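Local coordinates for protein P43 (Trichuris muris, PDB 6QIX) that tethers to matrix and inhibits interleukin-13 function, as the major secreted protein of this whipworm parasite, at residues 22-28 with 92-98; 32-36 with 77-81; 58-62 with 124-128; 128-132 with 145-150; 190-194 with 249-253. All blocks are in the same frame, centred on the assembly; numbering follows the deposited sequence.

Interaction 1: residues 22-28 with 92-98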
# COMPACT_ATOMS: atom_id res chain seq x y z
N CYS A 22 -15.10 -21.55 -13.55
CA CYS A 22 -16.00 -20.41 -13.39
C CYS A 22 -16.69 -20.06 -14.70
O CYS A 22 -16.14 -20.31 -15.77
CB CYS A 22 -15.24 -19.18 -12.89
SG CYS A 22 -14.50 -19.29 -11.27
N PRO A 23 -17.88 -19.47 -14.63
CA PRO A 23 -18.50 -18.93 -15.84
C PRO A 23 -17.73 -17.72 -16.36
O PRO A 23 -17.04 -17.02 -15.62
CB PRO A 23 -19.91 -18.55 -15.39
CG PRO A 23 -19.79 -18.32 -13.92
CD PRO A 23 -18.72 -19.27 -13.44
N ASP A 24 -17.85 -17.48 -17.67
CA ASP A 24 -17.18 -16.33 -18.25
C ASP A 24 -17.98 -15.06 -17.98
O ASP A 24 -19.15 -15.10 -17.61
CB ASP A 24 -16.98 -16.53 -19.76
CG ASP A 24 -16.41 -17.90 -20.09
OD1 ASP A 24 -15.19 -18.00 -20.37
OD2 ASP A 24 -17.18 -18.87 -20.09
N PHE A 25 -17.30 -13.92 -18.14
CA PHE A 25 -17.93 -12.64 -17.84
C PHE A 25 -18.94 -12.27 -18.93
O PHE A 25 -18.88 -12.76 -20.06
CB PHE A 25 -16.86 -11.54 -17.72
CG PHE A 25 -15.97 -11.69 -16.51
CD1 PHE A 25 -16.35 -11.15 -15.29
CD2 PHE A 25 -14.77 -12.39 -16.59
CE1 PHE A 25 -15.55 -11.32 -14.18
CE2 PHE A 25 -13.95 -12.52 -15.50
CZ PHE A 25 -14.35 -12.01 -14.29
N GLY A 26 -19.89 -11.41 -18.55
CA GLY A 26 -20.88 -10.85 -19.45
C GLY A 26 -20.36 -9.74 -20.34
O GLY A 26 -21.07 -9.19 -21.18
N ASP A 27 -19.10 -9.40 -20.15
CA ASP A 27 -18.42 -8.41 -20.96
C ASP A 27 -19.13 -7.07 -21.12
O ASP A 27 -20.15 -6.77 -20.48
CB ASP A 27 -18.10 -9.01 -22.33
CG ASP A 27 -17.25 -10.26 -22.23
OD1 ASP A 27 -17.63 -11.18 -21.48
OD2 ASP A 27 -16.19 -10.32 -22.90
N TRP A 28 -18.58 -6.26 -22.00
CA TRP A 28 -18.15 -4.94 -21.60
C TRP A 28 -19.26 -3.91 -21.55
O TRP A 28 -20.01 -3.73 -22.51
CB TRP A 28 -17.04 -4.49 -22.54
CG TRP A 28 -15.86 -5.43 -22.54
CD1 TRP A 28 -15.50 -6.29 -23.52
CD2 TRP A 28 -14.88 -5.58 -21.49
NE1 TRP A 28 -14.36 -6.97 -23.17
CE2 TRP A 28 -13.95 -6.55 -21.93
CE3 TRP A 28 -14.69 -4.99 -20.24
CZ2 TRP A 28 -12.86 -6.95 -21.16
CZ3 TRP A 28 -13.59 -5.38 -19.47
CH2 TRP A 28 -12.70 -6.35 -19.93
N CYS A 92 -14.68 -17.43 -7.90
CA CYS A 92 -14.97 -16.67 -9.11
C CYS A 92 -15.23 -15.22 -8.74
O CYS A 92 -16.35 -14.85 -8.35
CB CYS A 92 -16.17 -17.28 -9.86
SG CYS A 92 -16.11 -19.04 -10.01
N TYR A 93 -14.20 -14.40 -8.88
CA TYR A 93 -14.30 -12.98 -8.62
C TYR A 93 -15.32 -12.36 -9.58
O TYR A 93 -15.31 -12.67 -10.77
CB TYR A 93 -12.92 -12.33 -8.81
CG TYR A 93 -12.82 -10.91 -8.38
CD1 TYR A 93 -12.82 -10.58 -7.03
CD2 TYR A 93 -12.71 -9.88 -9.32
CE1 TYR A 93 -12.73 -9.27 -6.63
CE2 TYR A 93 -12.61 -8.57 -8.92
CZ TYR A 93 -12.61 -8.26 -7.58
OH TYR A 93 -12.53 -6.96 -7.18
N PRO A 94 -16.19 -11.47 -9.10
CA PRO A 94 -17.32 -11.04 -9.94
C PRO A 94 -17.00 -10.01 -11.01
O PRO A 94 -17.81 -9.85 -11.93
CB PRO A 94 -18.32 -10.45 -8.92
CG PRO A 94 -17.47 -10.03 -7.77
CD PRO A 94 -16.33 -11.02 -7.70
N LEU A 95 -15.86 -9.32 -10.93
CA LEU A 95 -15.61 -8.19 -11.81
C LEU A 95 -14.33 -8.39 -12.62
O LEU A 95 -13.41 -9.11 -12.23
CB LEU A 95 -15.49 -6.88 -11.00
CG LEU A 95 -16.71 -6.55 -10.15
CD1 LEU A 95 -16.46 -5.25 -9.38
CD2 LEU A 95 -17.98 -6.47 -11.01
N ASP A 96 -14.26 -7.66 -13.73
CA ASP A 96 -13.07 -7.69 -14.58
C ASP A 96 -12.95 -6.37 -15.34
O ASP A 96 -13.92 -5.90 -15.94
CB ASP A 96 -13.13 -8.88 -15.56
CG ASP A 96 -11.82 -9.10 -16.26
OD1 ASP A 96 -10.80 -9.23 -15.56
OD2 ASP A 96 -11.79 -9.09 -17.52
N GLY A 97 -11.76 -5.78 -15.29
CA GLY A 97 -11.55 -4.46 -15.85
C GLY A 97 -10.51 -4.35 -16.95
O GLY A 97 -9.66 -5.23 -17.12
N GLU A 98 -10.58 -3.26 -17.71
CA GLU A 98 -9.60 -2.93 -18.73
C GLU A 98 -9.28 -1.44 -18.63
O GLU A 98 -10.17 -0.63 -18.37
CB GLU A 98 -10.13 -3.26 -20.12
CG GLU A 98 -9.17 -4.05 -20.95
CD GLU A 98 -9.84 -4.67 -22.14
OE1 GLU A 98 -10.73 -4.00 -22.72
OE2 GLU A 98 -9.47 -5.82 -22.49
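Cys22 is pinned to Cys92 by a disulfide whose SG atoms are 2.1 Å apart, with the bond twisted to -87°. Pro23 leans its CD on the Cys92 sulfur. Two residues on, the Phe25 ring lies flat over Asp96, whose CB stands 3.6 Å from the ring centroid and close to its normal, a CH-pi contact. At the rim of this ring, CE1 comes 3.5 Å from Pro94 O, near the ring plane. Trp28 closes the contact: its CZ3 is 3.6 Å from Asp96 O, and one face of its indole meets the Glu98 carboxylate, turned 22° from the ring, with OE2 3.8 Å from CZ2. Both acids are claimed by arginines of strand 79-85, Asp96 by Arg84 and Glu98 by Arg82, which also makes a cation-pi contact with Trp28. Aromatic residues on an extended segment without regular strand structure, alternating with arginines of a two-stranded hairpin, are consistent with the layered core of a thrombospondin type 1 repeat.

Interaction 2: residues 32-36 with 77-81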
# COMPACT_ATOMS: atom_id res chain seq x y z
N THR A 32 -15.37 4.51 -19.87
CA THR A 32 -15.56 5.81 -19.26
C THR A 32 -14.91 6.90 -20.11
O THR A 32 -14.23 6.63 -21.09
CB THR A 32 -14.95 5.87 -17.86
OG1 THR A 32 -13.54 5.62 -17.96
CG2 THR A 32 -15.56 4.83 -16.94
N ASP A 33 -15.12 8.15 -19.71
CA ASP A 33 -14.25 9.24 -20.11
C ASP A 33 -12.86 9.06 -19.48
O ASP A 33 -12.62 8.18 -18.65
CB ASP A 33 -14.85 10.58 -19.67
CG ASP A 33 -15.95 11.05 -20.60
OD1 ASP A 33 -16.73 11.96 -20.20
OD2 ASP A 33 -16.05 10.53 -21.75
N CYS A 34 -11.91 9.91 -19.89
CA CYS A 34 -10.62 9.92 -19.20
C CYS A 34 -10.82 10.32 -17.74
O CYS A 34 -11.43 11.36 -17.46
CB CYS A 34 -9.65 10.89 -19.88
SG CYS A 34 -9.13 10.35 -21.57
N LEU A 35 -10.34 9.49 -16.82
CA LEU A 35 -10.64 9.64 -15.40
C LEU A 35 -9.54 10.40 -14.67
O LEU A 35 -8.38 10.38 -15.06
CB LEU A 35 -10.83 8.28 -14.73
CG LEU A 35 -11.94 7.41 -15.31
CD1 LEU A 35 -12.01 6.08 -14.58
CD2 LEU A 35 -13.29 8.11 -15.26
N TRP A 36 -9.91 11.03 -13.56
CA TRP A 36 -8.94 11.81 -12.81
C TRP A 36 -9.33 11.87 -11.34
O TRP A 36 -10.38 11.39 -10.92
CB TRP A 36 -8.78 13.22 -13.42
CG TRP A 36 -7.54 13.93 -12.98
CD1 TRP A 36 -7.45 15.13 -12.34
CD2 TRP A 36 -6.20 13.45 -13.11
NE1 TRP A 36 -6.12 15.44 -12.08
CE2 TRP A 36 -5.34 14.41 -12.53
CE3 TRP A 36 -5.64 12.30 -13.65
CZ2 TRP A 36 -3.97 14.24 -12.46
CZ3 TRP A 36 -4.26 12.15 -13.62
CH2 TRP A 36 -3.44 13.12 -13.02
N CYS A 77 -0.99 9.87 -16.69
CA CYS A 77 -1.59 9.23 -15.51
C CYS A 77 -3.12 9.12 -15.58
O CYS A 77 -3.72 8.39 -14.78
CB CYS A 77 -1.18 10.00 -14.25
SG CYS A 77 0.61 9.96 -13.91
N SER A 78 -3.76 9.86 -16.49
CA SER A 78 -5.19 9.74 -16.70
C SER A 78 -5.49 8.57 -17.64
O SER A 78 -4.70 8.22 -18.52
CB SER A 78 -5.72 11.06 -17.29
OG SER A 78 -7.10 11.00 -17.54
N PHE A 79 -6.66 7.96 -17.44
CA PHE A 79 -6.97 6.73 -18.15
C PHE A 79 -8.46 6.52 -18.22
O PHE A 79 -9.21 7.03 -17.39
CB PHE A 79 -6.33 5.51 -17.45
CG PHE A 79 -6.86 5.27 -16.10
CD1 PHE A 79 -7.86 4.33 -15.89
CD2 PHE A 79 -6.35 5.97 -15.00
CE1 PHE A 79 -8.33 4.06 -14.63
CE2 PHE A 79 -6.84 5.71 -13.71
CZ PHE A 79 -7.83 4.78 -13.54
N LYS A 80 -8.89 5.80 -19.25
CA LYS A 80 -10.24 5.29 -19.38
C LYS A 80 -10.29 3.88 -18.83
O LYS A 80 -9.29 3.17 -18.83
CB LYS A 80 -10.69 5.24 -20.83
CG LYS A 80 -10.52 6.51 -21.56
CD LYS A 80 -11.11 6.35 -22.97
CE LYS A 80 -10.99 7.61 -23.78
NZ LYS A 80 -11.59 7.40 -25.11
N PHE A 81 -11.49 3.47 -18.39
CA PHE A 81 -11.75 2.17 -17.78
C PHE A 81 -13.04 1.58 -18.34
O PHE A 81 -13.98 2.30 -18.68
CB PHE A 81 -11.81 2.33 -16.24
CG PHE A 81 -12.17 1.10 -15.46
CD1 PHE A 81 -11.20 0.15 -15.13
CD2 PHE A 81 -13.46 0.93 -14.97
CE1 PHE A 81 -11.53 -0.96 -14.36
CE2 PHE A 81 -13.79 -0.19 -14.21
CZ PHE A 81 -12.82 -1.12 -13.91
O HOH W 1 -14.44 7.37 -23.68
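Trp36 points the six-membered end of its indole at residues 77 and 78: Cys77 C sits at the edge in the ring plane, Cys77 CB is 3.8 Å from CZ3, and Ser78 CB approaches CE3. The Phe79 ring has Cys77 O at its edge and is met obliquely by Leu35 CD1, 4.2 Å from CE1. Thr32 grips Phe81 twice. Its N donates to Phe81 O (2.9 Å), lying in the carbonyl plane, while Phe81 N donates to Thr32 OG1 (3.0 Å); a chi1 of 60° sets that hydroxyl between backbone N and carbonyl carbon, where it can also donate to Asp33 O. Further along, Leu35 N bonds to Phe79 O (2.8 Å) from above the carbonyl plane, and Ser78 OG donates to Leu35 O (2.9 Å). A water joins Thr32 O to Lys80 NZ. The loop packs against both the hairpin and helix 39-49: Leu35 and Phe81 rest on Leu46 of that helix, Phe81 also touches Val99 of strand 95-101, and Cys34 is disulfide-bonded to Cys102 just beyond it.

Interaction 3: residues 58-62 with 124-128. With NAG (2-acetamido-2-deoxy-beta-D-glucopyranose), chain C.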
# COMPACT_ATOMS: atom_id res chain seq x y z
N LEU A 58 -13.81 7.33 0.66
CA LEU A 58 -12.35 7.36 0.70
C LEU A 58 -11.80 8.74 1.01
O LEU A 58 -10.58 8.90 1.06
CB LEU A 58 -11.75 6.88 -0.63
CG LEU A 58 -12.17 5.51 -1.14
CD1 LEU A 58 -11.41 5.15 -2.44
CD2 LEU A 58 -11.90 4.45 -0.07
N THR A 59 -12.66 9.73 1.19
CA THR A 59 -12.17 11.07 1.49
C THR A 59 -11.31 11.03 2.75
O THR A 59 -11.71 10.46 3.76
CB THR A 59 -13.34 12.03 1.68
OG1 THR A 59 -14.15 12.01 0.49
CG2 THR A 59 -12.83 13.44 1.91
N GLY A 60 -10.14 11.65 2.68
CA GLY A 60 -9.26 11.71 3.83
C GLY A 60 -8.29 10.55 3.95
O GLY A 60 -7.36 10.62 4.77
N VAL A 61 -8.47 9.50 3.15
CA VAL A 61 -7.60 8.34 3.25
C VAL A 61 -6.29 8.57 2.50
O VAL A 61 -5.22 8.18 2.99
CB VAL A 61 -8.33 7.10 2.73
CG1 VAL A 61 -7.42 5.88 2.77
CG2 VAL A 61 -9.60 6.86 3.51
N MET A 62 -6.34 9.16 1.32
CA MET A 62 -5.11 9.39 0.56
C MET A 62 -5.26 10.66 -0.26
O MET A 62 -5.01 10.69 -1.47
CB MET A 62 -4.76 8.18 -0.31
CG MET A 62 -5.93 7.50 -0.98
SD MET A 62 -5.44 6.61 -2.48
CE MET A 62 -3.80 6.05 -2.02
N ILE A 124 1.61 5.01 -1.96
CA ILE A 124 0.53 5.31 -1.02
C ILE A 124 -0.66 4.35 -1.20
O ILE A 124 -1.44 4.11 -0.25
CB ILE A 124 0.06 6.78 -1.12
CG1 ILE A 124 -0.38 7.12 -2.54
CG2 ILE A 124 1.16 7.68 -0.64
CD1 ILE A 124 -0.65 8.59 -2.73
N ASN A 125 -0.82 3.78 -2.39
CA ASN A 125 -1.98 2.93 -2.62
C ASN A 125 -1.95 1.66 -1.77
O ASN A 125 -2.99 1.01 -1.65
CB ASN A 125 -2.12 2.60 -4.10
CG ASN A 125 -0.99 1.73 -4.67
OD1 ASN A 125 0.04 1.47 -4.02
ND2 ASN A 125 -1.18 1.31 -5.92
N GLU A 126 -0.80 1.33 -1.17
CA GLU A 126 -0.74 0.13 -0.34
C GLU A 126 -1.73 0.21 0.82
O GLU A 126 -2.18 -0.83 1.33
CB GLU A 126 0.69 -0.07 0.20
CG GLU A 126 1.72 -0.47 -0.84
CD GLU A 126 1.56 -1.88 -1.43
OE1 GLU A 126 0.97 -2.78 -0.77
OE2 GLU A 126 2.07 -2.09 -2.58
N LYS A 127 -2.05 1.42 1.28
CA LYS A 127 -3.02 1.59 2.36
C LYS A 127 -4.36 0.98 2.00
O LYS A 127 -5.04 0.36 2.85
CB LYS A 127 -3.17 3.07 2.66
CG LYS A 127 -4.17 3.46 3.73
CD LYS A 127 -3.85 4.86 4.29
CE LYS A 127 -4.87 5.36 5.32
NZ LYS A 127 -4.20 5.95 6.54
N LEU A 128 -4.77 1.16 0.73
CA LEU A 128 -6.04 0.63 0.25
C LEU A 128 -5.93 -0.85 -0.13
O LEU A 128 -6.85 -1.62 0.14
CB LEU A 128 -6.54 1.43 -0.94
CG LEU A 128 -6.96 2.86 -0.62
CD1 LEU A 128 -7.51 3.55 -1.84
CD2 LEU A 128 -7.98 2.89 0.48
C1 NAG C . -16.09 11.00 4.48
C2 NAG C . -17.21 11.83 5.12
C3 NAG C . -16.70 13.24 5.44
C4 NAG C . -15.45 13.17 6.32
C5 NAG C . -14.39 12.29 5.66
C6 NAG C . -13.17 12.09 6.53
C7 NAG C . -19.47 11.15 4.46
C8 NAG C . -20.58 11.33 3.48
N2 NAG C . -18.38 11.89 4.26
O3 NAG C . -17.71 13.98 6.12
O4 NAG C . -14.93 14.47 6.53
O5 NAG C . -14.93 10.99 5.36
O6 NAG C . -13.29 10.96 7.40
O7 NAG C . -19.55 10.35 5.40
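Val61 and Met62 face residues 124-128, where the chain enters helix 126-129, at a spacing set by side chains, the CA atoms of Met62 and Ile124 7.1 Å apart. Residues 58-61 form a type II beta turn, closed by the 3.0 Å bond from Val61 N to Leu58 O and bent at Gly60, whose phi is positive (89°). This turn presents Val61 to the helix, and the contact is a loop-to-helix apolar packing. Val61 CG1, held anti to the backbone N, fits between two helix residues: it lies 3.6 Å from Lys127 CE and 3.8 Å from Leu128 CD2. Leu58 CD2 reaches the same methyl of Leu128 more loosely. In the conformer described, one of two for this residue, Met62 sets SD 3.7 Å from Leu128 CD1 and brings CE 3.6 Å from Ile124 CG1, so these contacts may hold only part of the time. Tyr361 packs on both Val61 and Lys127, extending the patch toward the C-terminal tail. On the far side of the turn lies an N-acetylglucosamine, probably carried by Asn57 in its Asn-Leu-Thr sequon; its C6 comes 3.5 Å from Thr59 O.

Interaction 4: residues 128-132 with 145-150. With ACT (acetate ion), chain D.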
# COMPACT_ATOMS: atom_id res chain seq x y z
N LEU A 128 -4.77 1.16 0.73
CA LEU A 128 -6.04 0.63 0.25
C LEU A 128 -5.93 -0.85 -0.13
O LEU A 128 -6.85 -1.62 0.14
CB LEU A 128 -6.54 1.43 -0.94
CG LEU A 128 -6.96 2.86 -0.62
CD1 LEU A 128 -7.51 3.55 -1.84
CD2 LEU A 128 -7.98 2.89 0.48
N LYS A 129 -4.82 -1.25 -0.74
CA LYS A 129 -4.60 -2.66 -1.04
C LYS A 129 -4.68 -3.49 0.24
O LYS A 129 -5.20 -4.62 0.24
CB LYS A 129 -3.24 -2.85 -1.73
CG LYS A 129 -3.14 -2.19 -3.08
CD LYS A 129 -1.69 -2.14 -3.53
CE LYS A 129 -1.28 -3.40 -4.22
NZ LYS A 129 0.11 -3.27 -4.82
N GLN A 130 -4.25 -2.92 1.36
CA GLN A 130 -4.23 -3.68 2.60
C GLN A 130 -5.62 -3.93 3.15
O GLN A 130 -5.77 -4.75 4.08
CB GLN A 130 -3.31 -2.96 3.59
CG GLN A 130 -1.84 -3.21 3.25
CD GLN A 130 -0.88 -2.36 4.04
OE1 GLN A 130 -1.27 -1.67 4.95
NE2 GLN A 130 0.38 -2.36 3.65
N CYS A 131 -6.66 -3.31 2.58
CA CYS A 131 -8.01 -3.66 3.00
C CYS A 131 -8.27 -5.13 2.76
O CYS A 131 -9.11 -5.74 3.44
CB CYS A 131 -9.05 -2.84 2.25
SG CYS A 131 -9.03 -1.06 2.64
N PHE A 132 -7.61 -5.72 1.76
CA PHE A 132 -7.89 -7.10 1.38
C PHE A 132 -6.77 -8.05 1.78
O PHE A 132 -6.55 -9.07 1.13
CB PHE A 132 -8.21 -7.15 -0.11
CG PHE A 132 -9.28 -6.14 -0.50
CD1 PHE A 132 -10.60 -6.35 -0.09
CD2 PHE A 132 -8.97 -4.97 -1.17
CE1 PHE A 132 -11.58 -5.43 -0.38
CE2 PHE A 132 -9.96 -4.06 -1.47
CZ PHE A 132 -11.27 -4.30 -1.08
N TYR A 145 -9.14 -8.08 -6.52
CA TYR A 145 -8.86 -6.67 -6.26
C TYR A 145 -7.43 -6.30 -6.64
O TYR A 145 -7.16 -5.16 -7.06
CB TYR A 145 -9.11 -6.33 -4.79
CG TYR A 145 -10.54 -6.05 -4.47
CD1 TYR A 145 -11.10 -4.81 -4.75
CD2 TYR A 145 -11.34 -7.01 -3.86
CE1 TYR A 145 -12.43 -4.55 -4.46
CE2 TYR A 145 -12.69 -6.74 -3.57
CZ TYR A 145 -13.22 -5.51 -3.87
OH TYR A 145 -14.55 -5.24 -3.55
N ARG A 146 -6.48 -7.23 -6.47
CA ARG A 146 -5.11 -6.92 -6.85
C ARG A 146 -5.04 -6.60 -8.34
O ARG A 146 -4.38 -5.63 -8.74
CB ARG A 146 -4.17 -8.07 -6.51
CG ARG A 146 -2.70 -7.71 -6.78
CD ARG A 146 -1.73 -8.71 -6.17
NE ARG A 146 -1.41 -9.78 -7.11
CZ ARG A 146 -1.25 -11.06 -6.77
NH1 ARG A 146 -1.37 -11.46 -5.50
NH2 ARG A 146 -0.95 -11.95 -7.72
N LYS A 147 -5.74 -7.38 -9.16
CA LYS A 147 -5.74 -7.12 -10.59
C LYS A 147 -6.28 -5.73 -10.88
O LYS A 147 -5.75 -5.01 -11.73
CB LYS A 147 -6.54 -8.21 -11.30
CG LYS A 147 -6.48 -8.14 -12.82
CD LYS A 147 -7.27 -9.29 -13.48
CE LYS A 147 -7.20 -9.15 -15.01
NZ LYS A 147 -8.15 -8.14 -15.58
N MET A 148 -7.31 -5.30 -10.14
CA MET A 148 -7.83 -3.95 -10.35
C MET A 148 -6.78 -2.90 -9.99
O MET A 148 -6.49 -2.00 -10.79
CB MET A 148 -9.10 -3.74 -9.51
CG MET A 148 -10.30 -4.55 -10.01
SD MET A 148 -10.93 -3.89 -11.59
CE MET A 148 -12.39 -4.94 -11.78
N PHE A 149 -6.18 -3.02 -8.80
CA PHE A 149 -5.21 -2.01 -8.34
C PHE A 149 -4.03 -1.93 -9.30
O PHE A 149 -3.55 -0.83 -9.61
CB PHE A 149 -4.72 -2.34 -6.93
CG PHE A 149 -5.63 -1.89 -5.84
CD1 PHE A 149 -5.71 -0.57 -5.49
CD2 PHE A 149 -6.36 -2.82 -5.11
CE1 PHE A 149 -6.54 -0.16 -4.45
CE2 PHE A 149 -7.19 -2.43 -4.06
CZ PHE A 149 -7.29 -1.10 -3.75
N GLU A 150 -3.56 -3.08 -9.79
CA GLU A 150 -2.37 -3.06 -10.62
C GLU A 150 -2.63 -2.43 -11.98
O GLU A 150 -1.67 -2.06 -12.66
CB GLU A 150 -1.82 -4.47 -10.82
CG GLU A 150 -1.10 -5.05 -9.56
CD GLU A 150 0.12 -4.21 -9.18
OE1 GLU A 150 1.21 -4.46 -9.77
OE2 GLU A 150 -0.02 -3.29 -8.32
C ACT D . -15.86 -1.72 -4.27
O ACT D . -16.21 -0.67 -3.72
OXT ACT D . -15.37 -2.76 -3.76
CH3 ACT D . -16.02 -1.71 -5.81
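Phe132 and Tyr145 form the aromatic part of the contact, a face-to-face stack with ring centroids 3.8 Å apart and planes 9° from parallel. The side chains arrive at about a right angle, yet the rings overlap broadly, slightly displaced, with CZ of Phe132 over the centre of the tyrosine ring. Cys131 CB lies over the opposite face of Phe132. Phe149 does not join the stack; its CE2 meets Phe132 CE2 near the planes of both rings, edge against edge, at 4.1 Å. Of the aliphatic contacts, Lys129 CG sits over the centre of the Phe149 ring, 3.8 Å from its centroid, in a CH-pi contact, and Leu128 adds its CB, 3.9 Å from Phe149 CZ. The charged part is one long salt bridge, Lys129 NZ to Glu150 OE2 at 3.5 Å. The lysine chain, bent at chi3 (85°) beyond CG, turns its ammonium toward the glutamate; Glu126 is a second partner of the same ammonium. The last kind is a ligand bond: Tyr145 OH donates to OXT of an acetate, 2.6 Å away and near the ring plane, which Arg56 and Tyr43 also hold. The acetate probably comes from the crystallisation liquor. The pairs follow in opposite order along the two segments, as in antiparallel helix packing, here between the short helix 126-129 with its 3-10 extension and helix 139-151.

Interaction 5: residues 190-194 with 249-253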
# COMPACT_ATOMS: atom_id res chain seq x y z
N ALA A 190 12.40 -12.33 -15.35
CA ALA A 190 11.17 -12.96 -14.90
C ALA A 190 11.22 -13.34 -13.43
O ALA A 190 12.23 -13.85 -12.93
CB ALA A 190 10.89 -14.21 -15.74
N TYR A 191 10.10 -13.12 -12.74
CA TYR A 191 9.97 -13.57 -11.36
C TYR A 191 9.98 -15.09 -11.32
O TYR A 191 9.47 -15.76 -12.23
CB TYR A 191 8.67 -13.08 -10.73
CG TYR A 191 8.61 -11.60 -10.42
CD1 TYR A 191 9.33 -11.06 -9.35
CD2 TYR A 191 7.83 -10.74 -11.18
CE1 TYR A 191 9.29 -9.71 -9.07
CE2 TYR A 191 7.76 -9.41 -10.86
CZ TYR A 191 8.49 -8.89 -9.82
OH TYR A 191 8.41 -7.54 -9.49
N GLY A 192 10.55 -15.64 -10.22
CA GLY A 192 10.41 -17.04 -9.92
C GLY A 192 9.07 -17.30 -9.28
O GLY A 192 8.21 -16.38 -9.11
N PRO A 193 8.84 -18.56 -8.91
CA PRO A 193 7.59 -18.91 -8.25
C PRO A 193 7.45 -18.18 -6.93
O PRO A 193 8.44 -18.00 -6.20
CB PRO A 193 7.70 -20.43 -8.04
CG PRO A 193 9.10 -20.82 -8.35
CD PRO A 193 9.72 -19.72 -9.15
N PRO A 194 6.25 -17.72 -6.58
CA PRO A 194 6.06 -17.11 -5.24
C PRO A 194 6.34 -18.10 -4.12
O PRO A 194 6.11 -19.31 -4.26
CB PRO A 194 4.58 -16.71 -5.22
CG PRO A 194 4.11 -16.83 -6.60
CD PRO A 194 4.99 -17.77 -7.35
N LYS A 249 4.63 -13.10 1.84
CA LYS A 249 4.84 -13.92 0.65
C LYS A 249 5.70 -13.14 -0.33
O LYS A 249 5.46 -11.96 -0.54
CB LYS A 249 3.50 -14.25 -0.00
CG LYS A 249 3.58 -15.12 -1.22
CD LYS A 249 2.20 -15.53 -1.71
CE LYS A 249 1.58 -16.58 -0.80
NZ LYS A 249 0.57 -17.43 -1.49
N CYS A 250 6.71 -13.81 -0.88
CA CYS A 250 7.77 -13.16 -1.65
C CYS A 250 7.66 -13.58 -3.10
O CYS A 250 7.41 -14.76 -3.37
CB CYS A 250 9.21 -13.62 -1.22
SG CYS A 250 9.47 -13.99 0.45
N MET A 251 7.93 -12.64 -4.02
CA MET A 251 8.25 -12.95 -5.41
C MET A 251 9.55 -12.24 -5.74
O MET A 251 9.68 -11.03 -5.51
CB MET A 251 7.14 -12.50 -6.33
CG MET A 251 6.00 -13.49 -6.39
SD MET A 251 4.78 -12.84 -7.50
CE MET A 251 5.71 -12.73 -9.01
N LYS A 252 10.49 -12.98 -6.32
CA LYS A 252 11.85 -12.48 -6.52
C LYS A 252 12.28 -12.65 -7.97
O LYS A 252 11.95 -13.66 -8.61
CB LYS A 252 12.84 -13.20 -5.59
CG LYS A 252 14.28 -12.65 -5.69
CD LYS A 252 15.22 -13.33 -4.66
CE LYS A 252 16.65 -13.47 -5.21
NZ LYS A 252 17.69 -13.20 -4.16
N ARG A 253 13.02 -11.66 -8.47
CA ARG A 253 13.62 -11.74 -9.79
C ARG A 253 15.05 -11.22 -9.70
O ARG A 253 15.45 -10.56 -8.73
CB ARG A 253 12.79 -10.95 -10.81
CG ARG A 253 12.76 -9.47 -10.53
CD ARG A 253 11.82 -8.76 -11.51
NE ARG A 253 11.65 -7.35 -11.13
CZ ARG A 253 10.76 -6.52 -11.64
NH1 ARG A 253 9.93 -6.94 -12.61
NH2 ARG A 253 10.72 -5.27 -11.20
O HOH W 2 10.30 -15.91 -6.16
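Arg253 and Tyr191 pack flat on each other at the end of strand 246-252, in a layered arrangement consistent with a second thrombospondin type 1 repeat. Followed outward, Arg253 CB is 3.6 Å from Ala190 O; CG, set between backbone N and carbonyl carbon by a chi1 of 65°, turns to Tyr191 CE1; CD lies over the ring face, 3.9 Å from the centroid, as a CH-pi contact. The chain stays extended as far as NE, which donates to Phe260 O; the guanidinium plane is turned only 10° from that of the ring, with Tyr191 OH over its centre, 3.3 Å from CZ, NH1 beside Tyr191 CZ and NH2 farther from it. Met251 serves the opposite face of the tyrosine. Bent at chi3, it tucks CE 3.4 Å from Tyr191 CG, while SD stands farther above the ring in a distant Met-aromatic contact. Its CG also rests on Pro194 CB (3.7 Å), the two side chains running side by side. On the backbone, Gly192 N bonds to Lys252 O at 2.9 Å, a nearly straight bond (169°). Beyond it the link runs through a water, which donates to Pro193 O (2.8 Å) and accepts from Lys252 N.

How the interactions relate
From the N terminus, interaction 1 closes the longest loop, 22-28 to 92-98, and interaction 2 lies within it, joining 32-36 to 77-81. Both tie the irregular N-terminal segment to the hairpin of strands 79-85 and 95-101, touching where Phe81 meets Gly97 and Glu98. Interaction 3 starts inside the first loop but ends beyond it at 124-128, so it crosses interactions 1 and 2 and links the loop after helix 39-49 to helix 126-129. Interaction 4 takes over at Leu128, closing a short loop to helix 139-151, which returns to interaction 1 through the Lys147-Asp96 salt bridge. Interaction 5 follows in series, closing its own loop by tying 190-194 to strand 246-252 of the second hairpin.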